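Local coordinates for protein phosphoribosylaminoimidazole-succinocarboxamide synthase (PDB 3U55) that catalyses the ATP-dependent joining of L-aspartate to carboxyaminoimidazole ribonucleotide, giving SAICAR in de novo purine biosynthesis, at residues Met25-Asp30 against Leu48-Ser53. Residues are numbered along the deposited sequence; the frame is centred on the assembly and turned at random.
Sequences MEFKDD and LNAQLS
The Phe27 ring lies flat against the backbone of helix 45-62, with Ala50 over its face. This is helix-on-sheet packing in the SAICAR synthetase fold: strand 22-27, an inner strand of a four-stranded antiparallel sheet, packs against the helix. Ala50 CA sits 3.7 Å from the ring centroid and only 8° off its normal, a CH-pi contact. Ala50 CB touches Phe27 CD2 at 3.6 Å. Alanine suits this place because its lone methyl lets the ring come right up to the helix backbone. Two more helix residues touch the ring: Asn49 CB approaches Phe27 CD1 at 3.6 Å, and Ser53 OG, coming in obliquely, lies 3.5 Å from Phe27 CZ. Phe27 CB already points toward the helix, and CG, anti to the carbonyl carbon (chi1 -67°), carries the ring to Ala50; the side chain also touches Lys13 and Leu78 of the neighbouring strands. A serine here would lack the ring that covers Ala50 CA and CB, and would probably open a gap between sheet and helix. Asn49 splits its roles: the apolar CB packs on the ring, and ND2 bonds at 3.1 Å to a water within hydrogen-bonding distance of Lys28 O, linking the helix to the loop that follows the strand. Serine is apt at the next turn, being small and able to satisfy its buried hydroxyl, which also bonds to Ile192 N. Ser53 OG donates to Asn49 O at 2.9 Å, tilted 30° from the carbonyl plane, while Ser53 N reaches the same oxygen from the opposite face.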
loop_
_atom_site.group_PDB
_atom_site.type_symbol
_atom_site.label_atom_id
_atom_site.label_comp_id
_atom_site.label_asym_id
_atom_site.label_seq_id
_atom_site.Cartn_x
_atom_site.Cartn_y
_atom_site.Cartn_z
ATOM N N MET A 25 -7.467 -20.028 22.694
ATOM C CA MET A 25 -6.393 -19.085 22.433
ATOM C C MET A 25 -5.631 -18.870 23.733
ATOM O O MET A 25 -6.193 -18.382 24.716
ATOM C CB MET A 25 -6.930 -17.762 21.891
ATOM C CG MET A 25 -5.843 -16.740 21.566
ATOM S SD MET A 25 -6.511 -15.304 20.692
ATOM C CE MET A 25 -7.533 -14.566 21.956
ATOM N N GLU A 26 -4.355 -19.242 23.722
ATOM C CA GLU A 26 -3.518 -19.219 24.924
ATOM C C GLU A 26 -2.401 -18.192 24.785
ATOM O O GLU A 26 -1.662 -18.209 23.810
ATOM C CB GLU A 26 -2.942 -20.615 25.179
ATOM C CG GLU A 26 -2.031 -20.730 26.396
ATOM C CD GLU A 26 -1.366 -22.087 26.488
ATOM O OE1 GLU A 26 -0.118 -22.134 26.509
ATOM O OE2 GLU A 26 -2.090 -23.106 26.526
ATOM N N PHE A 27 -2.294 -17.298 25.766
ATOM C CA PHE A 27 -1.296 -16.229 25.746
ATOM C C PHE A 27 -0.036 -16.672 26.491
ATOM O O PHE A 27 -0.115 -17.151 27.622
ATOM C CB PHE A 27 -1.859 -14.961 26.388
ATOM C CG PHE A 27 -2.981 -14.313 25.607
ATOM C CD1 PHE A 27 -2.773 -13.109 24.947
ATOM C CD2 PHE A 27 -4.245 -14.892 25.553
ATOM C CE1 PHE A 27 -3.804 -12.492 24.236
ATOM C CE2 PHE A 27 -5.282 -14.288 24.843
ATOM C CZ PHE A 27 -5.061 -13.085 24.185
ATOM N N LYS A 28 1.119 -16.498 25.857
ATOM C CA LYS A 28 2.395 -16.931 26.426
ATOM C C LYS A 28 3.236 -15.741 26.881
ATOM O O LYS A 28 2.914 -14.591 26.574
ATOM C CB LYS A 28 3.175 -17.770 25.405
ATOM C CG LYS A 28 2.506 -19.085 25.031
ATOM C CD LYS A 28 3.226 -19.751 23.868
ATOM N N ASP A 29 4.311 -16.021 27.614
ATOM C CA ASP A 29 5.196 -14.971 28.123
ATOM C C ASP A 29 6.265 -14.542 27.116
ATOM O O ASP A 29 7.010 -13.589 27.366
ATOM C CB ASP A 29 5.836 -15.399 29.450
ATOM C CG ASP A 29 4.850 -15.379 30.611
ATOM O OD1 ASP A 29 5.234 -15.805 31.723
ATOM O OD2 ASP A 29 3.691 -14.940 30.420
ATOM N N ASP A 30 6.324 -15.239 25.982
ATOM C CA ASP A 30 7.292 -14.951 24.916
ATOM C C ASP A 30 7.018 -13.623 24.224
ATOM O O ASP A 30 5.863 -13.276 23.955
ATOM C CB ASP A 30 7.292 -16.064 23.863
ATOM C CG ASP A 30 7.681 -17.416 24.432
ATOM O OD1 ASP A 30 7.034 -18.416 24.062
ATOM O OD2 ASP A 30 8.634 -17.483 25.239
ATOM N N LEU A 48 -1.381 -10.766 31.597
ATOM C CA LEU A 48 -1.787 -9.391 31.322
ATOM C C LEU A 48 -2.451 -9.233 29.956
ATOM O O LEU A 48 -3.527 -8.644 29.856
ATOM C CB LEU A 48 -0.596 -8.437 31.466
ATOM C CG LEU A 48 -0.103 -8.276 32.910
ATOM C CD1 LEU A 48 1.340 -7.770 32.941
ATOM C CD2 LEU A 48 -1.038 -7.374 33.724
ATOM N N ASN A 49 -1.820 -9.766 28.913
ATOM C CA ASN A 49 -2.386 -9.684 27.562
ATOM C C ASN A 49 -3.733 -10.402 27.435
ATOM O O ASN A 49 -4.646 -9.899 26.769
ATOM C CB ASN A 49 -1.390 -10.184 26.509
ATOM C CG ASN A 49 -0.193 -9.257 26.346
ATOM O OD1 ASN A 49 -0.201 -8.126 26.824
ATOM N ND2 ASN A 49 0.846 -9.745 25.680
ATOM N N ALA A 50 -3.858 -11.557 28.091
ATOM C CA ALA A 50 -5.123 -12.295 28.122
ATOM C C ALA A 50 -6.228 -11.476 28.797
ATOM O O ALA A 50 -7.317 -11.315 28.235
ATOM C CB ALA A 50 -4.950 -13.637 28.819
ATOM N N GLN A 51 -5.927 -10.951 29.986
ATOM C CA GLN A 51 -6.882 -10.176 30.780
ATOM C C GLN A 51 -7.324 -8.904 30.061
ATOM O O GLN A 51 -8.517 -8.576 30.031
ATOM C CB GLN A 51 -6.294 -9.814 32.150
ATOM C CG GLN A 51 -6.049 -10.994 33.078
ATOM C CD GLN A 51 -7.316 -11.739 33.452
ATOM O OE1 GLN A 51 -8.287 -11.148 33.920
ATOM N NE2 GLN A 51 -7.305 -13.048 33.256
ATOM N N LEU A 52 -6.357 -8.195 29.486
ATOM C CA LEU A 52 -6.655 -6.967 28.748
ATOM C C LEU A 52 -7.458 -7.232 27.467
ATOM O O LEU A 52 -8.346 -6.448 27.113
ATOM C CB LEU A 52 -5.371 -6.185 28.463
ATOM C CG LEU A 52 -4.738 -5.560 29.710
ATOM C CD1 LEU A 52 -3.307 -5.129 29.435
ATOM C CD2 LEU A 52 -5.567 -4.388 30.238
ATOM N N SER A 53 -7.170 -8.342 26.792
ATOM C CA SER A 53 -7.946 -8.733 25.612
ATOM C C SER A 53 -9.410 -8.943 25.986
ATOM O O SER A 53 -10.308 -8.435 25.318
ATOM C CB SER A 53 -7.378 -9.998 24.963
ATOM O OG SER A 53 -6.161 -9.736 24.287
HETATM O O HOH W 1 1.387 -12.779 25.362
#